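Local coordinates for protein RTX-adhesin (Marinomonas primoryensis, PDB 5IRB) that forms part of a giant calcium-binding adhesin that attaches its Antarctic bacterium to diatoms and ice, this piece probably helping to retain it at the cell surface, at residues D226-S231 against G235-S240; L256-E261 against V275-S280; N117-T120 against V124-A127; I134-R139 against S176-D181. One frame throughout, in Å; residues are numbered along the deposited sequence.

Contact 1 (D226-S231 against G235-S240). With CA (calcium ion), chain E; CA (calcium ion), chain K.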
loop_
_atom_site.group_PDB
_atom_site.type_symbol
_atom_site.label_atom_id
_atom_site.label_comp_id
_atom_site.label_asym_id
_atom_site.label_seq_id
_atom_site.Cartn_x
_atom_site.Cartn_y
_atom_site.Cartn_z
ATOM N N ASP A 226 -27.574 -30.211 -47.744
ATOM C CA ASP A 226 -27.169 -28.803 -47.757
ATOM C C ASP A 226 -28.010 -28.022 -48.780
ATOM O O ASP A 226 -27.586 -26.985 -49.297
ATOM C CB ASP A 226 -25.670 -28.671 -48.053
ATOM C CG ASP A 226 -25.082 -27.372 -47.557
ATOM O OD1 ASP A 226 -25.493 -26.868 -46.473
ATOM O OD2 ASP A 226 -24.185 -26.854 -48.257
ATOM N N VAL A 227 -29.216 -28.526 -49.038
ATOM C CA VAL A 227 -30.170 -27.911 -49.964
ATOM C C VAL A 227 -31.569 -27.840 -49.338
ATOM O O VAL A 227 -32.077 -28.841 -48.843
ATOM C CB VAL A 227 -30.264 -28.702 -51.299
ATOM C CG1 VAL A 227 -31.255 -28.034 -52.264
ATOM C CG2 VAL A 227 -28.885 -28.877 -51.943
ATOM N N ILE A 228 -32.215 -26.681 -49.398
ATOM C CA ILE A 228 -33.577 -26.542 -48.880
ATOM C C ILE A 228 -34.600 -26.862 -49.968
ATOM O O ILE A 228 -34.669 -26.156 -50.968
ATOM C CB ILE A 228 -33.838 -25.110 -48.346
ATOM C CG1 ILE A 228 -32.956 -24.820 -47.118
ATOM C CG2 ILE A 228 -35.316 -24.905 -48.050
ATOM C CD1 ILE A 228 -33.354 -25.578 -45.877
ATOM N N ASN A 229 -35.394 -27.916 -49.782
ATOM C CA ASN A 229 -36.453 -28.228 -50.751
ATOM C C ASN A 229 -37.747 -27.490 -50.407
ATOM O O ASN A 229 -37.825 -26.827 -49.360
ATOM C CB ASN A 229 -36.686 -29.755 -50.836
ATOM C CG ASN A 229 -37.128 -30.380 -49.510
ATOM O OD1 ASN A 229 -37.860 -29.774 -48.735
ATOM N ND2 ASN A 229 -36.666 -31.598 -49.245
ATOM N N ALA A 230 -38.748 -27.595 -51.284
ATOM C CA ALA A 230 -40.057 -26.978 -51.043
ATOM C C ALA A 230 -40.610 -27.407 -49.680
ATOM O O ALA A 230 -41.119 -26.599 -48.893
ATOM C CB ALA A 230 -41.028 -27.335 -52.159
ATOM N N SER A 231 -40.480 -28.698 -49.410
ATOM C CA SER A 231 -40.999 -29.304 -48.199
ATOM C C SER A 231 -40.293 -28.852 -46.912
ATOM O O SER A 231 -40.944 -28.496 -45.929
ATOM C CB SER A 231 -40.918 -30.828 -48.351
ATOM O OG SER A 231 -40.828 -31.467 -47.095
ATOM N N GLY A 235 -41.421 -26.084 -43.356
ATOM C CA GLY A 235 -41.377 -26.463 -41.954
ATOM C C GLY A 235 -40.301 -25.813 -41.104
ATOM O O GLY A 235 -39.956 -24.645 -41.283
ATOM N N THR A 236 -39.785 -26.579 -40.149
ATOM C CA THR A 236 -38.737 -26.111 -39.254
ATOM C C THR A 236 -37.480 -26.888 -39.577
ATOM O O THR A 236 -37.552 -28.087 -39.844
ATOM C CB THR A 236 -39.118 -26.317 -37.778
ATOM O OG1 THR A 236 -40.267 -25.524 -37.463
ATOM C CG2 THR A 236 -37.973 -25.922 -36.868
ATOM N N VAL A 237 -36.338 -26.214 -39.605
ATOM C CA VAL A 237 -35.075 -26.898 -39.851
ATOM C C VAL A 237 -34.108 -26.711 -38.682
ATOM O O VAL A 237 -33.895 -25.588 -38.217
ATOM C CB VAL A 237 -34.410 -26.409 -41.150
ATOM C CG1 VAL A 237 -32.977 -26.899 -41.231
ATOM C CG2 VAL A 237 -35.193 -26.890 -42.352
ATOM N N ALA A 238 -33.518 -27.812 -38.222
ATOM C CA ALA A 238 -32.516 -27.763 -37.157
ATOM C C ALA A 238 -31.149 -27.396 -37.727
ATOM O O ALA A 238 -30.527 -28.196 -38.435
ATOM C CB ALA A 238 -32.446 -29.103 -36.428
ATOM N N VAL A 239 -30.696 -26.179 -37.440
ATOM C CA VAL A 239 -29.366 -25.760 -37.835
ATOM C C VAL A 239 -28.379 -26.015 -36.691
ATOM O O VAL A 239 -28.618 -25.604 -35.556
ATOM C CB VAL A 239 -29.358 -24.275 -38.230
ATOM C CG1 VAL A 239 -27.953 -23.822 -38.598
ATOM C CG2 VAL A 239 -30.358 -24.033 -39.390
ATOM N N SER A 240 -27.273 -26.687 -37.002
ATOM C CA SER A 240 -26.319 -27.116 -35.990
ATOM C C SER A 240 -24.880 -26.889 -36.447
ATOM O O SER A 240 -24.626 -26.644 -37.638
ATOM C CB SER A 240 -26.531 -28.596 -35.633
ATOM O OG SER A 240 -26.189 -29.434 -36.720
HETATM CA CA CA E . -23.447 -25.556 -46.415
HETATM CA CA CA K . -32.289 -30.988 -47.991
HETATM O O HOH W 1 -23.990 -25.046 -43.998
HETATM O O HOH W 2 -21.747 -24.066 -45.297
HETATM O O HOH W 3 -22.062 -27.560 -45.684
HETATM O O HOH W 4 -21.749 -24.844 -48.073
HETATM O O HOH W 5 -33.286 -31.781 -49.955
#
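Ile228 and Val237 meet through one methyl group each, with Ile228 CD1 4.2 Å from Val237 CG2. The two side chains pass slantwise. Val237 points its CB toward the other segment. Ile228 starts off along the flank and bends in at its end. Its CG1 lies beside the backbone N (chi1 -65°), and a second turn of chi2 to -71° brings CD1 over to Val237. Leu282 of helix 279-284 packs on both residues, and Thr223 packs on Val237. Nearer the helix, the backbones of Ser231 and Gly235 approach, with Ser231 O 3.6 Å from Gly235 N, a close pass and not a hydrogen bond.

The contact joins two sheets of a beta sandwich, consistent with an immunoglobulin-like domain. Strand 227-228 is an outer strand of the five-stranded sheet and runs parallel to strand 301-312. Strand 236-244 is the middle strand of the three-stranded sheet.

Two calcium ions flank the edge strand. Val227 O binds one at 2.3 Å, and Thr223, Asp225, Glu232 and a water also bind it. Asn229 is the N-cap of helix 230-234. Its OD1 accepts a hydrogen bond from the backbone N of Glu232, probably helping to place that calcium ligand. The second ion is gripped by both carboxylate oxygens of Asp226, OD1 and OD2, each at 2.4 Å. Four waters and Thr309 O fill the rest of its shell. Asp226 OD1 also accepts a hydrogen bond from the backbone N of Ile222, probably helping to fix the carboxylate.

Contact 2 (L256-E261 against V275-S280)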
loop_
_atom_site.group_PDB
_atom_site.type_symbol
_atom_site.label_atom_id
_atom_site.label_comp_id
_atom_site.label_asym_id
_atom_site.label_seq_id
_atom_site.Cartn_x
_atom_site.Cartn_y
_atom_site.Cartn_z
ATOM N N LEU A 256 -27.446 -16.550 -34.501
ATOM C CA LEU A 256 -27.573 -16.623 -35.957
ATOM C C LEU A 256 -28.571 -15.591 -36.460
ATOM O O LEU A 256 -29.684 -15.526 -35.944
ATOM C CB LEU A 256 -28.068 -18.012 -36.393
ATOM C CG LEU A 256 -27.173 -19.245 -36.399
ATOM C CD1 LEU A 256 -26.753 -19.615 -35.014
ATOM C CD2 LEU A 256 -27.940 -20.408 -37.032
ATOM N N GLU A 257 -28.179 -14.775 -37.437
ATOM C CA GLU A 257 -29.125 -13.872 -38.094
ATOM C C GLU A 257 -29.390 -14.365 -39.521
ATOM O O GLU A 257 -28.498 -14.402 -40.375
ATOM C CB GLU A 257 -28.642 -12.426 -38.040
ATOM C CG GLU A 257 -28.644 -11.911 -36.586
ATOM C CD GLU A 257 -27.606 -10.836 -36.289
ATOM O OE1 GLU A 257 -26.771 -10.530 -37.172
ATOM O OE2 GLU A 257 -27.620 -10.303 -35.149
ATOM N N ILE A 258 -30.626 -14.805 -39.730
ATOM C CA ILE A 258 -31.069 -15.395 -40.982
ATOM C C ILE A 258 -32.316 -14.703 -41.479
ATOM O O ILE A 258 -33.318 -14.642 -40.767
ATOM C CB ILE A 258 -31.376 -16.892 -40.814
ATOM C CG1 ILE A 258 -30.205 -17.601 -40.130
ATOM C CG2 ILE A 258 -31.715 -17.530 -42.182
ATOM C CD1 ILE A 258 -30.457 -19.052 -39.813
ATOM N N ASN A 259 -32.237 -14.164 -42.690
ATOM C CA ASN A 259 -33.351 -13.455 -43.291
ATOM C C ASN A 259 -33.925 -12.356 -42.386
ATOM O O ASN A 259 -35.144 -12.156 -42.316
ATOM C CB ASN A 259 -34.442 -14.457 -43.683
ATOM C CG ASN A 259 -35.466 -13.856 -44.614
ATOM O OD1 ASN A 259 -35.159 -12.936 -45.370
ATOM N ND2 ASN A 259 -36.690 -14.366 -44.561
ATOM N N GLY A 260 -33.041 -11.611 -41.728
ATOM C CA GLY A 260 -33.489 -10.567 -40.829
ATOM C C GLY A 260 -33.985 -11.061 -39.478
ATOM O O GLY A 260 -34.369 -10.255 -38.633
ATOM N N GLU A 261 -33.999 -12.374 -39.263
ATOM C CA GLU A 261 -34.498 -12.907 -37.994
ATOM C C GLU A 261 -33.336 -13.349 -37.118
ATOM O O GLU A 261 -32.346 -13.898 -37.606
ATOM C CB GLU A 261 -35.455 -14.088 -38.219
ATOM C CG GLU A 261 -36.787 -13.725 -38.861
ATOM C CD GLU A 261 -37.652 -12.818 -37.990
ATOM O OE1 GLU A 261 -37.404 -12.753 -36.761
ATOM O OE2 GLU A 261 -38.578 -12.175 -38.548
ATOM N N VAL A 275 -30.141 -25.220 -33.247
ATOM C CA VAL A 275 -31.279 -24.341 -33.025
ATOM C C VAL A 275 -32.304 -24.518 -34.133
ATOM O O VAL A 275 -31.950 -24.761 -35.294
ATOM C CB VAL A 275 -30.825 -22.860 -32.908
ATOM C CG1 VAL A 275 -30.100 -22.396 -34.160
ATOM C CG2 VAL A 275 -31.994 -21.951 -32.570
ATOM N N ASP A 276 -33.582 -24.427 -33.774
ATOM C CA ASP A 276 -34.642 -24.598 -34.762
ATOM C C ASP A 276 -34.921 -23.302 -35.520
ATOM O O ASP A 276 -35.184 -22.253 -34.932
ATOM C CB ASP A 276 -35.913 -25.126 -34.086
ATOM C CG ASP A 276 -35.837 -26.627 -33.779
ATOM O OD1 ASP A 276 -34.911 -27.317 -34.273
ATOM O OD2 ASP A 276 -36.694 -27.119 -33.018
ATOM N N VAL A 277 -34.858 -23.392 -36.840
ATOM C CA VAL A 277 -35.018 -22.235 -37.706
ATOM C C VAL A 277 -36.205 -22.433 -38.653
ATOM O O VAL A 277 -36.387 -23.519 -39.183
ATOM C CB VAL A 277 -33.735 -22.003 -38.513
ATOM C CG1 VAL A 277 -33.884 -20.793 -39.423
ATOM C CG2 VAL A 277 -32.551 -21.825 -37.561
ATOM N N ALA A 278 -37.016 -21.398 -38.853
ATOM C CA ALA A 278 -38.079 -21.460 -39.849
ATOM C C ALA A 278 -37.516 -21.677 -41.251
ATOM O O ALA A 278 -36.643 -20.935 -41.702
ATOM C CB ALA A 278 -38.914 -20.187 -39.811
ATOM N N GLY A 279 -38.061 -22.659 -41.959
ATOM C CA GLY A 279 -37.618 -22.958 -43.308
ATOM C C GLY A 279 -37.768 -21.792 -44.265
ATOM O O GLY A 279 -36.971 -21.633 -45.199
ATOM N N SER A 280 -38.801 -20.984 -44.049
ATOM C CA SER A 280 -39.044 -19.841 -44.922
ATOM C C SER A 280 -37.859 -18.879 -44.852
ATOM O O SER A 280 -37.509 -18.244 -45.840
ATOM C CB SER A 280 -40.357 -19.131 -44.558
ATOM O OG SER A 280 -40.394 -18.794 -43.181
#
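Ile258 and Val277 meet tip to tip across the domain interior. Ile258 CD1 sits against both branches of Val277, 3.9 Å from Val277 CG1 and 4.1 Å from Val277 CG2. Val277 CG1 is anti to its backbone N (chi1 -180°), which leaves the two methyls facing the isoleucine as a fork. Leu256 and Val275 do the same two residues earlier in each strand, with Leu256 CD2 4.1 Å from Val275 CG1. That methyl of Val275 takes the crowded position between the backbone N and the carbonyl carbon (chi1 59°). Residues 256-259 and 275-280 run nearly the same way, 5° apart end to end.

From Ile258 to Glu261 the chain makes a type I' turn. The two backbones bond in both directions, as at the base of a two-residue hairpin. In the turn, Asn259 ND2 donates to Asp281 OD1, and Asn259 N to Asp285 OD2.

Strand 253-258 belongs to the five-stranded sheet and strand 272-278 to the three-stranded one, so the two pairs bridge the facing sheets of a beta sandwich. Leu282 of helix 279-284 touches Ile258 and Val277, Val239 of strand 236-244 touches Leu256 and Val277, and Phe288 of strand 287-295 touches Leu256 and Ile258.

Contact 3 (N117-T120 against V124-A127). With CA (calcium ion), chain F.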
loop_
_atom_site.group_PDB
_atom_site.type_symbol
_atom_site.label_atom_id
_atom_site.label_comp_id
_atom_site.label_asym_id
_atom_site.label_seq_id
_atom_site.Cartn_x
_atom_site.Cartn_y
_atom_site.Cartn_z
ATOM N N ASN A 117 -4.502 -3.089 -1.002
ATOM C CA ASN A 117 -5.567 -4.006 -1.372
ATOM C C ASN A 117 -5.427 -4.490 -2.824
ATOM O O ASN A 117 -4.605 -3.982 -3.587
ATOM C CB ASN A 117 -6.934 -3.324 -1.190
ATOM C CG ASN A 117 -7.194 -2.890 0.247
ATOM O OD1 ASN A 117 -6.948 -3.636 1.193
ATOM N ND2 ASN A 117 -7.703 -1.675 0.411
ATOM N N SER A 118 -6.274 -5.424 -3.223
ATOM C CA SER A 118 -6.233 -5.876 -4.612
ATOM C C SER A 118 -6.571 -4.739 -5.597
ATOM O O SER A 118 -7.318 -3.799 -5.275
ATOM C CB SER A 118 -7.169 -7.085 -4.780
ATOM O OG SER A 118 -8.524 -6.678 -4.692
ATOM N N ILE A 119 -5.908 -4.787 -6.759
ATOM C CA ILE A 119 -6.153 -3.900 -7.909
ATOM C C ILE A 119 -7.419 -4.335 -8.663
ATOM O O ILE A 119 -7.376 -5.268 -9.446
ATOM C CB ILE A 119 -4.932 -3.869 -8.860
ATOM C CG1 ILE A 119 -3.644 -3.525 -8.089
ATOM C CG2 ILE A 119 -5.147 -2.874 -10.007
ATOM C CD1 ILE A 119 -3.691 -2.224 -7.241
ATOM N N THR A 120 -8.546 -3.705 -8.344
ATOM C CA THR A 120 -9.885 -4.138 -8.716
ATOM C C THR A 120 -10.195 -5.447 -7.997
ATOM O O THR A 120 -9.345 -6.007 -7.307
ATOM C CB THR A 120 -10.116 -4.331 -10.261
ATOM O OG1 THR A 120 -9.587 -5.601 -10.645
ATOM C CG2 THR A 120 -9.460 -3.225 -11.081
ATOM N N VAL A 124 -6.878 -8.388 -11.153
ATOM C CA VAL A 124 -6.573 -8.405 -12.585
ATOM C C VAL A 124 -7.137 -7.161 -13.291
ATOM O O VAL A 124 -8.327 -6.821 -13.167
ATOM C CB VAL A 124 -7.126 -9.691 -13.248
ATOM C CG1 VAL A 124 -6.846 -9.700 -14.735
ATOM C CG2 VAL A 124 -6.524 -10.910 -12.577
ATOM N N VAL A 125 -6.294 -6.487 -14.064
ATOM C CA VAL A 125 -6.765 -5.343 -14.836
ATOM C C VAL A 125 -7.221 -5.812 -16.209
ATOM O O VAL A 125 -6.394 -6.183 -17.047
ATOM C CB VAL A 125 -5.690 -4.264 -15.003
ATOM C CG1 VAL A 125 -6.212 -3.141 -15.896
ATOM C CG2 VAL A 125 -5.301 -3.682 -13.626
ATOM N N ASN A 126 -8.529 -5.806 -16.448
ATOM C CA ASN A 126 -9.023 -6.215 -17.765
ATOM C C ASN A 126 -9.104 -5.047 -18.753
ATOM O O ASN A 126 -8.765 -3.915 -18.404
ATOM C CB ASN A 126 -10.384 -6.940 -17.657
ATOM C CG ASN A 126 -11.545 -6.008 -17.308
ATOM O OD1 ASN A 126 -11.445 -4.780 -17.403
ATOM N ND2 ASN A 126 -12.671 -6.601 -16.939
ATOM N N ALA A 127 -9.583 -5.337 -19.969
ATOM C CA ALA A 127 -9.636 -4.338 -21.039
ATOM C C ALA A 127 -10.401 -3.077 -20.649
ATOM O O ALA A 127 -9.909 -1.964 -20.801
ATOM C CB ALA A 127 -10.256 -4.962 -22.319
HETATM CA CA CA F . -10.407 -6.833 -12.566
HETATM O O HOH W 6 -12.162 -6.865 -11.658
HETATM O O HOH W 7 -11.020 -8.668 -14.201
#
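Ile119 and Val124 stand 6.5 Å apart at their CA atoms, at the two ends of a short irregular loop in which Thr120 takes a positive phi of 67°. Beside them, Ile119 CG2 packs on Val125 CG2 at 3.7 Å, with the two side chains slanting past each other. Val125 points its CB along the flank, and His206 of strand 197-208 touches both residues.

The polar half of the contact is a calcium site. Thr120 OG1 binds the ion at 2.4 Å and Val124 O binds it at 2.2 Å. Thr120 OG1 and Val124 O lie 3.1 Å apart because both bind the metal; they are not hydrogen-bonded to each other. Thr120 OG1 lies between its backbone N and carbonyl carbon (chi1 80°), turned to the ion.

Asp122, Glu129 and two waters complete the shell. This is a calcium-binding loop of a beta sandwich, consistent with an immunoglobulin-like adhesin domain. It leads into the short edge strand 124-125, which runs parallel to strand 197-208. Two further bonds shape the loop. Ser118 OG donates to Thr120 O at 2.8 Å, coming in tilted 32° from the carbonyl plane. Asp123, which binds a second calcium, takes the backbone N-H of Ile119 on its OD1. Next along the chain, Asn126 N donates to Glu129 OE1, a calcium ligand, while Asn126 ND2 donates to Ala298 O at the far side of the domain junction.

Contact 4 (I134-R139 against S176-D181); sequences ITVSGR and SDLAQD. With CA (calcium ion), chain J.
Ile134 and Leu178 lie opposite each other with their CA atoms 8.4 Å apart, one on strand 133-142 and the other on the short helix 175-180. The fold is a beta sandwich, consistent with an immunoglobulin-like domain. The strand is the middle one of its three-stranded sheet, and the helix follows the edge strand 168-174 of the same sheet.

Leu178 carries the helix side of the contact, and a single methyl, CD1, does the touching. Leu178 CD1 rests on Ile134 CB at 3.7 Å and also touches Ile134 CG2 and CD1. The isoleucine thus offers its branch point and both arms to one methyl, and the two side chains pass obliquely. Leu178 CB faces the strand, and with CG beside the backbone N (chi1 -71°) CD1 is laid on Ile134. Val136, two residues on, adds a looser touch through its CG2, 4.3 Å from Leu178 CD1.

All three residues are buried. Val173 of strand 168-174 packs on Val136 and Leu178, and Ile154 of strand 149-154 packs on Leu178. Leu178 O accepts a hydrogen bond from His206 NE2.

At the end of the segment the chain reaches a calcium ion, which Ser183 O and four waters also bind. Asp181 OD1 binds the calcium ion at 2.3 Å, while Asp181 OD2 takes a hydrogen bond at 2.7 Å from water 8, itself a ligand of the ion.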
loop_
_atom_site.group_PDB
_atom_site.type_symbol
_atom_site.label_atom_id
_atom_site.label_comp_id
_atom_site.label_asym_id
_atom_site.label_seq_id
_atom_site.Cartn_x
_atom_site.Cartn_y
_atom_site.Cartn_z
ATOM N N ILE A 134 -9.188 3.486 -11.848
ATOM C CA ILE A 134 -9.211 2.394 -10.886
ATOM C C ILE A 134 -8.727 2.883 -9.501
ATOM O O ILE A 134 -7.695 3.538 -9.402
ATOM C CB ILE A 134 -8.322 1.235 -11.344
ATOM C CG1 ILE A 134 -8.862 0.604 -12.633
ATOM C CG2 ILE A 134 -8.214 0.175 -10.282
ATOM C CD1 ILE A 134 -7.831 -0.279 -13.302
ATOM N N THR A 135 -9.499 2.577 -8.461
ATOM C CA THR A 135 -9.138 2.916 -7.085
ATOM C C THR A 135 -8.009 2.045 -6.544
ATOM O O THR A 135 -8.114 0.807 -6.520
ATOM C CB THR A 135 -10.318 2.742 -6.118
ATOM O OG1 THR A 135 -11.406 3.576 -6.510
ATOM C CG2 THR A 135 -9.874 3.117 -4.671
ATOM N N VAL A 136 -6.931 2.680 -6.096
ATOM C CA VAL A 136 -5.906 1.950 -5.371
ATOM C C VAL A 136 -6.037 2.339 -3.914
ATOM O O VAL A 136 -6.018 3.524 -3.580
ATOM C CB VAL A 136 -4.492 2.265 -5.889
ATOM C CG1 VAL A 136 -3.448 1.490 -5.083
ATOM C CG2 VAL A 136 -4.389 1.895 -7.372
ATOM N N SER A 137 -6.188 1.347 -3.042
ATOM C CA SER A 137 -6.461 1.633 -1.638
ATOM C C SER A 137 -5.695 0.677 -0.731
ATOM O O SER A 137 -5.121 -0.320 -1.180
ATOM C CB SER A 137 -7.973 1.566 -1.356
ATOM O OG SER A 137 -8.462 0.220 -1.425
ATOM N N GLY A 138 -5.696 0.986 0.555
ATOM C CA GLY A 138 -4.949 0.199 1.512
ATOM C C GLY A 138 -5.133 0.781 2.888
ATOM O O GLY A 138 -6.051 1.567 3.113
ATOM N N ARG A 139 -4.271 0.372 3.817
ATOM C CA ARG A 139 -4.307 0.914 5.164
ATOM C C ARG A 139 -2.861 1.103 5.608
ATOM O O ARG A 139 -1.961 0.543 5.004
ATOM C CB ARG A 139 -5.089 -0.020 6.093
ATOM C CG ARG A 139 -5.561 0.628 7.404
ATOM C CD ARG A 139 -5.973 -0.444 8.402
ATOM N NE ARG A 139 -6.379 0.087 9.706
ATOM C CZ ARG A 139 -5.536 0.518 10.653
ATOM N NH1 ARG A 139 -4.224 0.516 10.426
ATOM N NH2 ARG A 139 -6.000 0.970 11.830
ATOM N N SER A 176 -4.712 2.855 -17.637
ATOM C CA SER A 176 -3.650 2.637 -18.608
ATOM C C SER A 176 -2.270 2.585 -17.957
ATOM O O SER A 176 -1.403 1.848 -18.430
ATOM C CB SER A 176 -3.685 3.714 -19.698
ATOM O OG SER A 176 -3.917 4.999 -19.150
ATOM N N ASP A 177 -2.055 3.339 -16.871
ATOM C CA ASP A 177 -0.810 3.169 -16.125
ATOM C C ASP A 177 -0.754 1.786 -15.504
ATOM O O ASP A 177 0.256 1.097 -15.590
ATOM C CB ASP A 177 -0.630 4.254 -15.041
ATOM C CG ASP A 177 -0.398 5.627 -15.638
ATOM O OD1 ASP A 177 0.194 5.694 -16.744
ATOM O OD2 ASP A 177 -0.803 6.627 -15.012
ATOM N N LEU A 178 -1.851 1.370 -14.893
ATOM C CA LEU A 178 -1.899 0.057 -14.267
ATOM C C LEU A 178 -1.776 -1.055 -15.304
ATOM O O LEU A 178 -1.213 -2.105 -15.014
ATOM C CB LEU A 178 -3.187 -0.102 -13.448
ATOM C CG LEU A 178 -3.212 0.742 -12.156
ATOM C CD1 LEU A 178 -4.612 0.866 -11.558
ATOM C CD2 LEU A 178 -2.254 0.152 -11.123
ATOM N N ALA A 179 -2.308 -0.831 -16.505
ATOM C CA ALA A 179 -2.148 -1.798 -17.599
ATOM C C ALA A 179 -0.681 -1.986 -17.993
ATOM O O ALA A 179 -0.305 -3.041 -18.518
ATOM C CB ALA A 179 -2.972 -1.381 -18.821
ATOM N N GLN A 180 0.136 -0.961 -17.756
ATOM C CA GLN A 180 1.523 -0.980 -18.202
ATOM C C GLN A 180 2.546 -1.207 -17.106
ATOM O O GLN A 180 3.725 -1.351 -17.393
ATOM C CB GLN A 180 1.832 0.313 -18.934
ATOM C CG GLN A 180 1.207 0.355 -20.301
ATOM C CD GLN A 180 1.179 1.743 -20.892
ATOM O OE1 GLN A 180 2.183 2.226 -21.418
ATOM N NE2 GLN A 180 0.023 2.396 -20.814
ATOM N N ASP A 181 2.107 -1.226 -15.854
ATOM C CA ASP A 181 3.024 -1.330 -14.731
ATOM C C ASP A 181 2.370 -2.252 -13.713
ATOM O O ASP A 181 1.556 -1.797 -12.904
ATOM C CB ASP A 181 3.288 0.060 -14.114
ATOM C CG ASP A 181 4.423 0.065 -13.101
ATOM O OD1 ASP A 181 4.969 -1.013 -12.792
ATOM O OD2 ASP A 181 4.752 1.155 -12.578
HETATM CA CA CA J . 7.067 -1.621 -12.129
HETATM O O HOH W 8 6.792 0.564 -10.901
HETATM O O HOH W 9 6.395 -3.827 -12.708
HETATM O O HOH W 10 7.674 -0.203 -13.811
HETATM O O HOH W 11 8.845 -2.336 -10.688
#

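How the contacts relate
Contacts 1 and 2 touch in one domain, where strands 236-244 and 272-278 pair through Val237 N to Val277 O and Val239 O to Val275 N. Contacts 3 and 4 touch in the preceding domain, where Asn117 ND2 is hydrogen-bonded to Ser137 OG and Ile119 CG2 packs on Leu178 CD1. The two groups do not meet; the nearest atoms of contacts 2 and 3 are about 22 Å apart. Contacts 1 and 3 are counterparts, each a calcium loop running into a short edge strand. Contact 4 is wholly buried at its touching residues, and the other three are partly buried. Contact 2 has no calcium ligand in its segments and rests on aliphatic packing.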